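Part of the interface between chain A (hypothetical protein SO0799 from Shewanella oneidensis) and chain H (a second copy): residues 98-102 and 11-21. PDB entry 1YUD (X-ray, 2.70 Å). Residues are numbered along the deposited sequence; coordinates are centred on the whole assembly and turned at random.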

# COMPACT_ATOMS: atom_id res chain seq x y z
N GLY A 98 7.65 -8.23 -3.88
CA GLY A 98 7.06 -9.56 -3.91
C GLY A 98 6.96 -10.17 -2.53
O GLY A 98 7.29 -9.51 -1.55
N LEU A 99 6.53 -11.43 -2.45
CA LEU A 99 6.34 -12.10 -1.17
C LEU A 99 7.32 -13.20 -0.76
O LEU A 99 7.04 -13.95 0.17
CB LEU A 99 4.92 -12.68 -1.10
CG LEU A 99 3.77 -11.68 -0.92
CD1 LEU A 99 2.44 -12.32 -1.29
CD2 LEU A 99 3.75 -11.20 0.51
N ASP A 100 8.47 -13.32 -1.43
CA ASP A 100 9.44 -14.36 -1.04
C ASP A 100 10.53 -13.74 -0.17
O ASP A 100 11.43 -13.06 -0.67
CB ASP A 100 10.10 -15.01 -2.27
CG ASP A 100 10.91 -16.26 -1.90
OD1 ASP A 100 11.73 -16.72 -2.72
OD2 ASP A 100 10.71 -16.79 -0.78
N LEU A 101 10.45 -13.99 1.13
CA LEU A 101 11.43 -13.44 2.06
C LEU A 101 12.77 -14.14 1.98
O LEU A 101 13.80 -13.59 2.39
CB LEU A 101 10.88 -13.49 3.49
CG LEU A 101 9.55 -12.76 3.70
CD1 LEU A 101 9.14 -12.90 5.15
CD2 LEU A 101 9.67 -11.29 3.30
N ALA A 102 12.77 -15.36 1.44
CA ALA A 102 14.00 -16.12 1.26
C ALA A 102 14.98 -15.26 0.45
O ALA A 102 16.05 -14.90 0.93
CB ALA A 102 13.70 -17.43 0.52
N MSE H 11 6.81 -22.78 2.13
CA MSE H 11 5.64 -22.06 2.72
C MSE H 11 6.13 -21.03 3.74
O MSE H 11 7.26 -21.14 4.23
CB MSE H 11 4.70 -23.05 3.41
CG MSE H 11 3.35 -22.47 3.82
SE MSE H 11 2.26 -21.90 2.31
CE MSE H 11 2.50 -19.98 2.46
N GLN H 12 5.29 -20.05 4.06
CA GLN H 12 5.66 -19.02 5.02
C GLN H 12 4.65 -18.83 6.14
O GLN H 12 3.47 -18.57 5.89
CB GLN H 12 5.90 -17.69 4.31
CG GLN H 12 7.07 -17.71 3.34
CD GLN H 12 7.62 -16.33 3.05
OE1 GLN H 12 8.10 -15.64 3.94
NE2 GLN H 12 7.57 -15.92 1.78
N ASN H 13 5.13 -18.98 7.37
CA ASN H 13 4.33 -18.83 8.58
C ASN H 13 4.35 -17.36 9.00
O ASN H 13 4.88 -16.51 8.29
CB ASN H 13 4.93 -19.68 9.71
CG ASN H 13 4.15 -20.97 9.98
OD1 ASN H 13 3.90 -21.76 9.07
ND2 ASN H 13 3.77 -21.18 11.23
N ALA H 14 3.78 -17.07 10.16
CA ALA H 14 3.78 -15.71 10.67
C ALA H 14 5.19 -15.42 11.17
O ALA H 14 5.73 -14.32 10.99
CB ALA H 14 2.77 -15.58 11.80
N ASP H 15 5.79 -16.43 11.79
CA ASP H 15 7.13 -16.34 12.34
C ASP H 15 8.17 -15.93 11.30
O ASP H 15 9.17 -15.29 11.64
CB ASP H 15 7.50 -17.69 12.95
CG ASP H 15 6.42 -18.22 13.88
OD1 ASP H 15 6.26 -17.68 15.00
OD2 ASP H 15 5.72 -19.18 13.49
N ASP H 16 7.95 -16.30 10.05
CA ASP H 16 8.90 -15.97 8.99
C ASP H 16 8.84 -14.49 8.65
O ASP H 16 9.88 -13.87 8.40
CB ASP H 16 8.60 -16.79 7.73
CG ASP H 16 8.53 -18.27 7.99
OD1 ASP H 16 7.49 -18.74 8.51
OD2 ASP H 16 9.52 -18.97 7.70
N PHE H 17 7.63 -13.94 8.63
CA PHE H 17 7.41 -12.53 8.32
C PHE H 17 7.89 -11.57 9.40
O PHE H 17 8.53 -10.56 9.10
CB PHE H 17 5.93 -12.28 8.03
CG PHE H 17 5.54 -12.54 6.61
CD1 PHE H 17 4.73 -13.61 6.27
CD2 PHE H 17 6.01 -11.70 5.59
CE1 PHE H 17 4.38 -13.85 4.94
CE2 PHE H 17 5.66 -11.93 4.26
CZ PHE H 17 4.85 -13.01 3.94
N ILE H 18 7.59 -11.89 10.66
CA ILE H 18 8.00 -11.05 11.77
C ILE H 18 9.52 -11.02 11.77
O ILE H 18 10.14 -9.96 11.89
CB ILE H 18 7.52 -11.58 13.15
CG1 ILE H 18 8.09 -12.98 13.39
CG2 ILE H 18 5.99 -11.60 13.23
CD1 ILE H 18 7.80 -13.52 14.79
N LYS H 19 10.12 -12.19 11.60
CA LYS H 19 11.57 -12.34 11.59
C LYS H 19 12.25 -11.58 10.47
O LYS H 19 13.03 -10.66 10.71
CB LYS H 19 11.92 -13.83 11.51
CG LYS H 19 13.36 -14.15 11.90
CD LYS H 19 13.49 -15.61 12.32
CE LYS H 19 14.86 -15.90 12.92
NZ LYS H 19 14.91 -17.26 13.55
N PHE H 20 11.96 -11.95 9.23
CA PHE H 20 12.58 -11.28 8.10
C PHE H 20 12.25 -9.80 7.98
O PHE H 20 13.09 -9.01 7.56
CB PHE H 20 12.20 -12.02 6.82
CG PHE H 20 12.98 -13.28 6.60
CD1 PHE H 20 14.32 -13.22 6.21
CD2 PHE H 20 12.40 -14.52 6.84
CE1 PHE H 20 15.06 -14.38 6.05
CE2 PHE H 20 13.14 -15.70 6.69
CZ PHE H 20 14.48 -15.63 6.30
N LEU H 21 11.03 -9.43 8.35
CA LEU H 21 10.63 -8.03 8.26
C LEU H 21 11.04 -7.23 9.50
O LEU H 21 11.06 -6.00 9.48
CB LEU H 21 9.12 -7.94 8.04
CG LEU H 21 8.67 -8.30 6.62
CD1 LEU H 21 7.16 -8.44 6.53
CD2 LEU H 21 9.19 -7.23 5.68

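One methyl group, CD1 of Leu101(A), makes the closest approach of its residue to four residues of chain H. CD1 of Leu101(A) lies 3.2 Å from OE1 of Gln12(H), 3.5 Å from the backbone O of Asp16(H), 3.4 Å from CD2 of Phe17(H) and 3.6 Å from CB of Phe20(H). Two of these neighbours are apolar side chains and two are oxygens. The methyl group has no polar hydrogen to offer, so the oxygens contribute packing and not hydrogen bonds.

The geometry explains this reach. The CA-to-CB bond of Leu101(A) points toward chain H, and the side chain is extended in the m, t rotamer. Its tip enters a recess between the loop at Gln12(H) and the first turns of the helix. Asp16(H), Phe17(H) and Phe20(H) lie within about one turn of each other, so a single methyl can touch all three. The O of Asp16(H) also accepts a hydrogen bond from N of Phe20(H), at 2.9 Å, as part of the helix. Leu101(A) is buried and has the largest area covered by the opposing stretch, 134 Å².

The two phenylalanines meet Leu101(A) differently. The CA-to-CB bond of Phe17(H) points sideways, but the end of the side chain comes nearer to chain A. The CD1 methyl approaches that ring obliquely. Leu99(A) also comes in obliquely, with its CD2 at 4.0 Å from CZ of Phe17(H). The ring therefore packs against both leucines. The CA-to-CB bond of Phe20(H) points toward chain A, and the residue is exposed. The carbonyl O of Leu101(A) lies over one face of its ring.

The one hydrogen bond between the stretches runs from NE2 of Gln12(H) to the backbone O of Leu99(A). The distance is short, 2.6 Å, but the angle at the hydrogen is only 120°, so the bond is weak. The amide of Gln12(H) thus serves two neighbours: its nitrogen meets the carbonyl of Leu99(A), while its oxygen packs against the methyl of Leu101(A). NE2 of Gln12(H) also lies 3.7 Å from CA of Asp100(A).

Asp100(A) takes little part. The CA-to-CB bond of Asp100(A) points away, although the end of the side chain comes nearer. OD2 of Asp100(A) is 4.1 Å from NE2 of Gln12(H). OD2 of Asp100(A) accepts a weak hydrogen bond from N of Ala102(A), at 3.3 Å, within its own chain. In chain H, OD1 of Asp16(H) accepts a hydrogen bond from N of Asn13(H) at 2.6 Å. This ties the loop after Gln12(H) to the helix.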